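Local coordinates for protein predicted protease of the collagenase family (Methanopyrus kandleri, PDB 5D88) that probably cleaves peptide bonds as a U32-family peptidase with a TIM-barrel fold that binds a zinc ion, at residues G43-H51 with P61-V70; A121-A130 with H153-V161. All blocks are in the same frame, centred on the assembly; numbering follows the deposited sequence.

Interaction 1. Residues G43-H51 with P61-V70; sequences GIVVPVTEH and PETYEVEDIV
Apolar packing joins I44 and V46 of strand 43-47 to I69, V66 and V70 of the helix that begins at T63. CD1 of I44 reaches CG2 of I69 at 3.7 Å, and V46 splits its branches: CG2 slides past I69, while CG1, lodged between backbone N and carbonyl carbon (chi1 58°), meets CG2 of V70 at 4.1 Å. Nearer the helix start, the rings of P47 and P61 cross at about a right angle, and V66 turns CG2 to P47 O and CG1 to V48.

Polar contacts gather just beyond the strand, where the short 3-10 turn 49-51 meets the start of the helix. T49 OG1 donates to P61 O over 2.7 Å, tilted 22° from the carbonyl plane. In the first helical turn T63 OG1 donates to E50 OE2 in a very short bond of 2.5 Å. One water accepts from E50 N and donates to T63 OG1, with a weak third bond to P61 O, so the T63 hydroxyl is gripped from two directions.

Strand and helix axes run nearly antiparallel (166°), 9.3 Å apart. This is the first half of a beta-alpha-beta crossover in the TIM barrel, helix 63-75 leading on to strand 79-83.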
loop_
_atom_site.group_PDB
_atom_site.type_symbol
_atom_site.label_atom_id
_atom_site.label_comp_id
_atom_site.label_asym_id
_atom_site.label_seq_id
_atom_site.Cartn_x
_atom_site.Cartn_y
_atom_site.Cartn_z
ATOM N N GLY A 43 -7.028 -27.696 -4.173
ATOM C CA GLY A 43 -5.651 -27.296 -4.384
ATOM C C GLY A 43 -5.038 -26.697 -3.138
ATOM O O GLY A 43 -5.705 -26.476 -2.125
ATOM N N ILE A 44 -3.736 -26.464 -3.228
ATOM C CA ILE A 44 -2.996 -25.779 -2.182
ATOM C C ILE A 44 -2.348 -24.529 -2.760
ATOM O O ILE A 44 -2.086 -24.426 -3.968
ATOM C CB ILE A 44 -1.940 -26.689 -1.519
ATOM C CG1 ILE A 44 -0.974 -27.230 -2.573
ATOM C CG2 ILE A 44 -2.636 -27.823 -0.757
ATOM C CD1 ILE A 44 0.411 -27.457 -2.074
ATOM N N VAL A 45 -2.114 -23.564 -1.868
ATOM C CA VAL A 45 -1.439 -22.302 -2.162
ATOM C C VAL A 45 -0.165 -22.300 -1.339
ATOM O O VAL A 45 -0.226 -22.403 -0.111
ATOM C CB VAL A 45 -2.328 -21.095 -1.810
ATOM C CG1 VAL A 45 -1.597 -19.779 -2.018
ATOM C CG2 VAL A 45 -3.588 -21.141 -2.625
ATOM N N VAL A 46 0.983 -22.201 -2.001
ATOM C CA VAL A 46 2.273 -22.341 -1.347
ATOM C C VAL A 46 3.066 -21.050 -1.536
ATOM O O VAL A 46 3.247 -20.584 -2.672
ATOM C CB VAL A 46 3.050 -23.569 -1.870
ATOM C CG1 VAL A 46 3.280 -23.495 -3.347
ATOM C CG2 VAL A 46 4.364 -23.721 -1.150
ATOM N N PRO A 47 3.533 -20.421 -0.459
ATOM C CA PRO A 47 4.334 -19.194 -0.592
ATOM C C PRO A 47 5.658 -19.489 -1.262
ATOM O O PRO A 47 6.389 -20.387 -0.828
ATOM C CB PRO A 47 4.557 -18.746 0.862
ATOM C CG PRO A 47 3.610 -19.501 1.651
ATOM C CD PRO A 47 3.357 -20.790 0.951
ATOM N N VAL A 48 5.990 -18.694 -2.277
ATOM C CA VAL A 48 7.312 -18.792 -2.890
ATOM C C VAL A 48 8.123 -17.641 -2.309
ATOM O O VAL A 48 8.327 -16.594 -2.932
ATOM C CB VAL A 48 7.265 -18.821 -4.429
ATOM C CG1 VAL A 48 6.734 -20.188 -4.885
ATOM C CG2 VAL A 48 6.419 -17.696 -5.005
ATOM N N THR A 49 8.589 -17.872 -1.088
ATOM C CA THR A 49 9.074 -16.831 -0.198
ATOM C C THR A 49 10.082 -15.902 -0.845
ATOM O O THR A 49 9.963 -14.674 -0.745
ATOM C CB THR A 49 9.671 -17.519 1.017
ATOM O OG1 THR A 49 8.689 -18.446 1.514
ATOM C CG2 THR A 49 10.042 -16.510 2.071
ATOM N N GLU A 50 11.125 -16.467 -1.446
ATOM C CA GLU A 50 12.234 -15.652 -1.902
ATOM C C GLU A 50 11.866 -14.759 -3.087
ATOM O O GLU A 50 12.664 -13.902 -3.448
ATOM C CB GLU A 50 13.431 -16.549 -2.251
ATOM C CG GLU A 50 13.287 -17.363 -3.524
ATOM C CD GLU A 50 14.618 -17.909 -4.044
ATOM O OE1 GLU A 50 15.464 -17.130 -4.533
ATOM O OE2 GLU A 50 14.823 -19.129 -3.981
ATOM N N HIS A 51 10.669 -14.892 -3.649
ATOM C CA HIS A 51 10.200 -14.006 -4.695
ATOM C C HIS A 51 9.238 -12.931 -4.213
ATOM O O HIS A 51 8.797 -12.110 -5.029
ATOM C CB HIS A 51 9.592 -14.848 -5.799
ATOM C CG HIS A 51 10.610 -15.725 -6.442
ATOM N ND1 HIS A 51 10.512 -17.099 -6.482
ATOM C CD2 HIS A 51 11.796 -15.414 -7.011
ATOM C CE1 HIS A 51 11.580 -17.593 -7.085
ATOM N NE2 HIS A 51 12.375 -16.592 -7.416
ATOM N N PRO A 61 8.216 -20.962 3.821
ATOM C CA PRO A 61 9.089 -22.087 3.472
ATOM C C PRO A 61 10.271 -21.635 2.642
ATOM O O PRO A 61 10.147 -20.734 1.809
ATOM C CB PRO A 61 8.179 -23.005 2.653
ATOM C CG PRO A 61 7.145 -22.109 2.095
ATOM C CD PRO A 61 6.930 -21.025 3.118
ATOM N N GLU A 62 11.418 -22.273 2.879
ATOM C CA GLU A 62 12.590 -22.093 2.038
ATOM C C GLU A 62 12.371 -22.770 0.697
ATOM O O GLU A 62 11.487 -23.606 0.532
ATOM C CB GLU A 62 13.841 -22.678 2.702
ATOM C CG GLU A 62 14.011 -22.260 4.148
ATOM C CD GLU A 62 15.297 -21.539 4.410
ATOM O OE1 GLU A 62 16.312 -21.862 3.757
ATOM O OE2 GLU A 62 15.288 -20.638 5.278
ATOM N N THR A 63 13.218 -22.415 -0.272
ATOM C CA THR A 63 12.994 -22.903 -1.625
ATOM C C THR A 63 13.006 -24.429 -1.685
ATOM O O THR A 63 12.179 -25.023 -2.382
ATOM C CB THR A 63 14.020 -22.285 -2.560
ATOM O OG1 THR A 63 13.834 -20.866 -2.520
ATOM C CG2 THR A 63 13.819 -22.779 -3.981
ATOM N N TYR A 64 13.902 -25.092 -0.945
ATOM C CA TYR A 64 13.922 -26.553 -1.041
ATOM C C TYR A 64 12.641 -27.150 -0.476
ATOM O O TYR A 64 12.191 -28.200 -0.944
ATOM C CB TYR A 64 15.149 -27.148 -0.341
ATOM C CG TYR A 64 15.011 -27.244 1.156
ATOM C CD1 TYR A 64 14.444 -28.370 1.748
ATOM C CD2 TYR A 64 15.428 -26.203 1.980
ATOM C CE1 TYR A 64 14.300 -28.462 3.120
ATOM C CE2 TYR A 64 15.286 -26.285 3.359
ATOM C CZ TYR A 64 14.722 -27.419 3.921
ATOM O OH TYR A 64 14.575 -27.513 5.289
ATOM N N GLU A 65 12.021 -26.478 0.496
ATOM C CA GLU A 65 10.750 -26.951 1.041
ATOM C C GLU A 65 9.620 -26.779 0.044
ATOM O O GLU A 65 8.755 -27.652 -0.078
ATOM C CB GLU A 65 10.385 -26.191 2.302
ATOM C CG GLU A 65 11.309 -26.330 3.450
ATOM C CD GLU A 65 10.793 -25.525 4.623
ATOM O OE1 GLU A 65 9.840 -25.999 5.281
ATOM O OE2 GLU A 65 11.295 -24.397 4.841
ATOM N N VAL A 66 9.579 -25.632 -0.629
ATOM C CA VAL A 66 8.565 -25.388 -1.650
ATOM C C VAL A 66 8.556 -26.523 -2.667
ATOM O O VAL A 66 7.498 -27.041 -3.042
ATOM C CB VAL A 66 8.814 -24.029 -2.318
ATOM C CG1 VAL A 66 7.904 -23.835 -3.532
ATOM C CG2 VAL A 66 8.603 -22.931 -1.303
ATOM N N GLU A 67 9.740 -26.930 -3.124
ATOM C CA GLU A 67 9.801 -27.935 -4.178
ATOM C C GLU A 67 9.304 -29.286 -3.679
ATOM O O GLU A 67 8.591 -29.998 -4.400
ATOM C CB GLU A 67 11.225 -27.996 -4.725
ATOM C CG GLU A 67 11.557 -26.663 -5.422
ATOM C CD GLU A 67 12.982 -26.539 -5.938
ATOM O OE1 GLU A 67 13.814 -27.440 -5.677
ATOM O OE2 GLU A 67 13.264 -25.516 -6.611
ATOM N N ASP A 68 9.623 -29.626 -2.430
ATOM C CA ASP A 68 9.101 -30.839 -1.813
ATOM C C ASP A 68 7.578 -30.782 -1.662
ATOM O O ASP A 68 6.877 -31.759 -1.959
ATOM C CB ASP A 68 9.784 -31.028 -0.461
ATOM C CG ASP A 68 9.461 -32.351 0.177
ATOM O OD1 ASP A 68 9.405 -33.374 -0.542
ATOM O OD2 ASP A 68 9.271 -32.363 1.408
ATOM N N ILE A 69 7.050 -29.648 -1.201
ATOM C CA ILE A 69 5.604 -29.492 -1.040
ATOM C C ILE A 69 4.896 -29.708 -2.367
ATOM O O ILE A 69 3.854 -30.374 -2.438
ATOM C CB ILE A 69 5.280 -28.101 -0.472
ATOM C CG1 ILE A 69 5.701 -28.011 1.000
ATOM C CG2 ILE A 69 3.772 -27.775 -0.630
ATOM C CD1 ILE A 69 5.825 -26.562 1.474
ATOM N N VAL A 70 5.421 -29.097 -3.430
ATOM C CA VAL A 70 4.733 -29.136 -4.716
ATOM C C VAL A 70 4.735 -30.554 -5.277
ATOM O O VAL A 70 3.719 -31.026 -5.805
ATOM C CB VAL A 70 5.364 -28.125 -5.693
ATOM C CG1 VAL A 70 4.757 -28.263 -7.064
ATOM C CG2 VAL A 70 5.148 -26.695 -5.178
HETATM O O HOH W 1 11.381 -19.562 -1.249
#

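Interaction 2. Residues A121-A130 with H153-V161; sequences ADPYLVEVLA and HFERLGADV
The parts of helices 123-132 and 148-157 that meet here, 123-130 and 153-157, have axes 9.2 Å apart and inclined at 34°, and the CA atoms of E127 and L157 are 5.0 Å apart. They are neighbouring outer helices of the TIM barrel, each following a barrel strand, and no hydrogen bond crosses between them.

L157 fills the middle of the seam. Its CD1 touches CB of P123 at 3.6 Å, and CD2 lies against the end of E127, whose extended chain brings OE2 alongside that methyl. V126 works with both branches: CG1, anti to the backbone N (chi1 173°), faces CB of L157 and the N of A159, while CG2 comes to the edge of the F154 ring, 4.0 Å from CD1. A121 O also sits at that ring edge, close to CE1, and P123 crosses F154 obliquely. Beneath this layer V126 and F154 both continue onto the barrel strand 136-139, at V137 and V139.

D122 caps the first helix, its OD1 accepting from Y124 N from above the carboxylate plane; the same carboxylate oxygen bonds Y225 of the second subunit. Facing the second subunit, R156 NH2 donates to H153 ND1 within both the ring and guanidinium planes, a nearly straight bond that fixes how the two groups are turned, and the same NH2 also bonds M228 O of the second subunit.

G158 closes the second helix in a Schellman motif, taking positive phi (125°). Having no side chain, it lets A130 come close: CB of A130 rests 3.5 Å from G158 O. One turn back, the CA-H of E127 points at L157 O, with CA 3.4 Å from that oxygen.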
loop_
_atom_site.group_PDB
_atom_site.type_symbol
_atom_site.label_atom_id
_atom_site.label_comp_id
_atom_site.label_asym_id
_atom_site.label_seq_id
_atom_site.Cartn_x
_atom_site.Cartn_y
_atom_site.Cartn_z
ATOM N N ALA A 121 -0.367 -9.692 -6.273
ATOM C CA ALA A 121 -1.005 -8.405 -6.046
ATOM C C ALA A 121 -0.619 -7.337 -7.056
ATOM O O ALA A 121 -1.443 -6.495 -7.400
ATOM C CB ALA A 121 -0.666 -7.899 -4.654
ATOM N N ASP A 122 0.625 -7.323 -7.504
ATOM C CA ASP A 122 1.136 -6.224 -8.293
ATOM C C ASP A 122 0.463 -6.215 -9.658
ATOM O O ASP A 122 0.537 -7.214 -10.378
ATOM C CB ASP A 122 2.649 -6.397 -8.396
ATOM C CG ASP A 122 3.375 -5.222 -9.067
ATOM O OD1 ASP A 122 2.767 -4.403 -9.752
ATOM O OD2 ASP A 122 4.614 -5.139 -8.895
ATOM N N PRO A 123 -0.214 -5.131 -10.035
ATOM C CA PRO A 123 -0.867 -5.061 -11.350
ATOM C C PRO A 123 0.058 -5.340 -12.521
ATOM O O PRO A 123 -0.366 -5.864 -13.569
ATOM C CB PRO A 123 -1.367 -3.611 -11.399
ATOM C CG PRO A 123 -1.380 -3.116 -10.055
ATOM C CD PRO A 123 -0.416 -3.906 -9.242
ATOM N N TYR A 124 1.320 -4.970 -12.395
ATOM C CA TYR A 124 2.238 -5.225 -13.496
ATOM C C TYR A 124 2.465 -6.722 -13.675
ATOM O O TYR A 124 2.554 -7.211 -14.810
ATOM C CB TYR A 124 3.538 -4.475 -13.227
ATOM C CG TYR A 124 4.612 -4.601 -14.263
ATOM C CD1 TYR A 124 4.348 -4.423 -15.616
ATOM C CD2 TYR A 124 5.921 -4.852 -13.884
ATOM C CE1 TYR A 124 5.371 -4.499 -16.553
ATOM C CE2 TYR A 124 6.936 -4.946 -14.816
ATOM C CZ TYR A 124 6.653 -4.764 -16.141
ATOM O OH TYR A 124 7.669 -4.852 -17.052
ATOM N N LEU A 125 2.568 -7.465 -12.563
ATOM C CA LEU A 125 2.704 -8.914 -12.651
ATOM C C LEU A 125 1.463 -9.553 -13.249
ATOM O O LEU A 125 1.565 -10.533 -13.993
ATOM C CB LEU A 125 2.976 -9.523 -11.282
ATOM C CG LEU A 125 4.430 -9.770 -10.980
ATOM C CD1 LEU A 125 5.200 -8.437 -11.033
ATOM C CD2 LEU A 125 4.507 -10.445 -9.638
ATOM N N VAL A 126 0.277 -9.066 -12.871
ATOM C CA VAL A 126 -0.958 -9.568 -13.471
ATOM C C VAL A 126 -0.859 -9.480 -14.982
ATOM O O VAL A 126 -1.164 -10.430 -15.711
ATOM C CB VAL A 126 -2.175 -8.772 -12.951
ATOM C CG1 VAL A 126 -3.447 -9.162 -13.704
ATOM C CG2 VAL A 126 -2.376 -8.990 -11.445
ATOM N N GLU A 127 -0.444 -8.317 -15.469
ATOM C CA GLU A 127 -0.404 -8.077 -16.905
ATOM C C GLU A 127 0.609 -8.991 -17.595
ATOM O O GLU A 127 0.319 -9.584 -18.645
ATOM C CB GLU A 127 -0.091 -6.599 -17.144
ATOM C CG GLU A 127 -0.368 -6.090 -18.522
ATOM C CD GLU A 127 -0.217 -4.578 -18.575
ATOM O OE1 GLU A 127 0.769 -4.049 -18.003
ATOM O OE2 GLU A 127 -1.095 -3.921 -19.154
ATOM N N VAL A 128 1.811 -9.101 -17.036
ATOM C CA VAL A 128 2.835 -9.934 -17.666
ATOM C C VAL A 128 2.419 -11.400 -17.643
ATOM O O VAL A 128 2.574 -12.114 -18.645
ATOM C CB VAL A 128 4.200 -9.727 -16.979
ATOM C CG1 VAL A 128 5.236 -10.677 -17.556
ATOM C CG2 VAL A 128 4.697 -8.284 -17.143
ATOM N N LEU A 129 1.903 -11.878 -16.500
ATOM C CA LEU A 129 1.463 -13.270 -16.396
ATOM C C LEU A 129 0.377 -13.584 -17.405
ATOM O O LEU A 129 0.434 -14.612 -18.092
ATOM C CB LEU A 129 0.948 -13.578 -14.986
ATOM C CG LEU A 129 2.004 -14.028 -14.015
ATOM C CD1 LEU A 129 1.446 -13.890 -12.599
ATOM C CD2 LEU A 129 2.437 -15.484 -14.326
ATOM N N ALA A 130 -0.629 -12.713 -17.504
ATOM C CA ALA A 130 -1.754 -12.979 -18.401
ATOM C C ALA A 130 -1.331 -12.941 -19.866
ATOM O O ALA A 130 -1.852 -13.699 -20.690
ATOM C CB ALA A 130 -2.864 -11.966 -18.156
ATOM N N HIS A 153 -10.620 -3.087 -13.287
ATOM C CA HIS A 153 -9.282 -2.826 -13.788
ATOM C C HIS A 153 -8.394 -4.056 -13.689
ATOM O O HIS A 153 -7.607 -4.320 -14.613
ATOM C CB HIS A 153 -8.691 -1.627 -13.057
ATOM C CG HIS A 153 -9.279 -0.323 -13.523
ATOM N ND1 HIS A 153 -8.836 0.329 -14.657
ATOM C CD2 HIS A 153 -10.301 0.427 -13.039
ATOM C CE1 HIS A 153 -9.538 1.433 -14.837
ATOM N NE2 HIS A 153 -10.438 1.514 -13.872
ATOM N N PHE A 154 -8.502 -4.836 -12.600
ATOM C CA PHE A 154 -7.685 -6.043 -12.527
ATOM C C PHE A 154 -8.115 -7.069 -13.574
ATOM O O PHE A 154 -7.268 -7.764 -14.154
ATOM C CB PHE A 154 -7.724 -6.639 -11.118
ATOM C CG PHE A 154 -6.673 -6.096 -10.203
ATOM C CD1 PHE A 154 -5.361 -6.540 -10.272
ATOM C CD2 PHE A 154 -6.986 -5.127 -9.280
ATOM C CE1 PHE A 154 -4.400 -6.047 -9.412
ATOM C CE2 PHE A 154 -6.027 -4.627 -8.432
ATOM C CZ PHE A 154 -4.738 -5.080 -8.500
ATOM N N GLU A 155 -9.409 -7.154 -13.861
ATOM C CA GLU A 155 -9.873 -8.025 -14.938
ATOM C C GLU A 155 -9.281 -7.593 -16.273
ATOM O O GLU A 155 -8.790 -8.422 -17.054
ATOM C CB GLU A 155 -11.403 -8.011 -14.999
ATOM C CG GLU A 155 -11.968 -8.830 -16.159
ATOM C CD GLU A 155 -13.494 -8.845 -16.192
ATOM O OE1 GLU A 155 -14.105 -7.765 -16.358
ATOM O OE2 GLU A 155 -14.078 -9.938 -16.034
ATOM N N ARG A 156 -9.312 -6.286 -16.545
ATOM C CA ARG A 156 -8.796 -5.760 -17.801
ATOM C C ARG A 156 -7.308 -6.051 -17.952
ATOM O O ARG A 156 -6.838 -6.322 -19.064
ATOM C CB ARG A 156 -9.076 -4.262 -17.883
ATOM C CG ARG A 156 -8.754 -3.660 -19.253
ATOM C CD ARG A 156 -9.075 -2.162 -19.350
ATOM N NE ARG A 156 -8.604 -1.410 -18.195
ATOM C CZ ARG A 156 -7.347 -1.019 -18.015
ATOM N NH1 ARG A 156 -6.409 -1.301 -18.916
ATOM N NH2 ARG A 156 -7.021 -0.345 -16.921
ATOM N N LEU A 157 -6.566 -6.050 -16.846
ATOM C CA LEU A 157 -5.147 -6.371 -16.895
ATOM C C LEU A 157 -4.889 -7.850 -17.104
ATOM O O LEU A 157 -3.762 -8.215 -17.470
ATOM C CB LEU A 157 -4.449 -5.925 -15.614
ATOM C CG LEU A 157 -4.324 -4.424 -15.381
ATOM C CD1 LEU A 157 -3.823 -4.238 -13.955
ATOM C CD2 LEU A 157 -3.384 -3.740 -16.382
ATOM N N GLY A 158 -5.892 -8.703 -16.876
ATOM C CA GLY A 158 -5.767 -10.115 -17.186
ATOM C C GLY A 158 -6.048 -11.085 -16.050
ATOM O O GLY A 158 -5.753 -12.276 -16.171
ATOM N N ALA A 159 -6.621 -10.622 -14.951
ATOM C CA ALA A 159 -6.930 -11.549 -13.876
ATOM C C ALA A 159 -7.952 -12.580 -14.329
ATOM O O ALA A 159 -8.901 -12.261 -15.049
ATOM C CB ALA A 159 -7.458 -10.802 -12.649
ATOM N N ASP A 160 -7.746 -13.829 -13.897
ATOM C CA ASP A 160 -8.728 -14.905 -14.053
ATOM C C ASP A 160 -9.626 -15.055 -12.834
ATOM O O ASP A 160 -10.790 -15.467 -12.959
ATOM C CB ASP A 160 -8.010 -16.236 -14.284
ATOM C CG ASP A 160 -7.199 -16.252 -15.578
ATOM O OD1 ASP A 160 -7.763 -15.882 -16.630
ATOM O OD2 ASP A 160 -6.012 -16.650 -15.542
ATOM N N VAL A 161 -9.082 -14.743 -11.664
ATOM C CA VAL A 161 -9.733 -14.888 -10.364
ATOM C C VAL A 161 -9.358 -13.664 -9.552
ATOM O O VAL A 161 -8.192 -13.253 -9.560
ATOM C CB VAL A 161 -9.250 -16.156 -9.627
ATOM C CG1 VAL A 161 -9.913 -16.304 -8.278
ATOM C CG2 VAL A 161 -9.441 -17.376 -10.473
#

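Overall arrangement
Both contacts are largely buried and belong to the same barrel, but they join different layers. Interaction 1 ties a barrel strand to the helix that follows it, whereas interaction 2 sets one outer helix against the next. Their centres are 22 Å apart and they do not touch. Apolar side chains form the inner part of each, aliphatic in interaction 1 and joined by the F154 ring in interaction 2. The polar chemistry differs: 43-51 with 61-70 ends in hydroxyl, carboxylate and water bonds across the contact, while 121-130 with 153-161 has no crossing hydrogen bond; several of its polar groups cap a helix or reach the second subunit, which does not touch interaction 1.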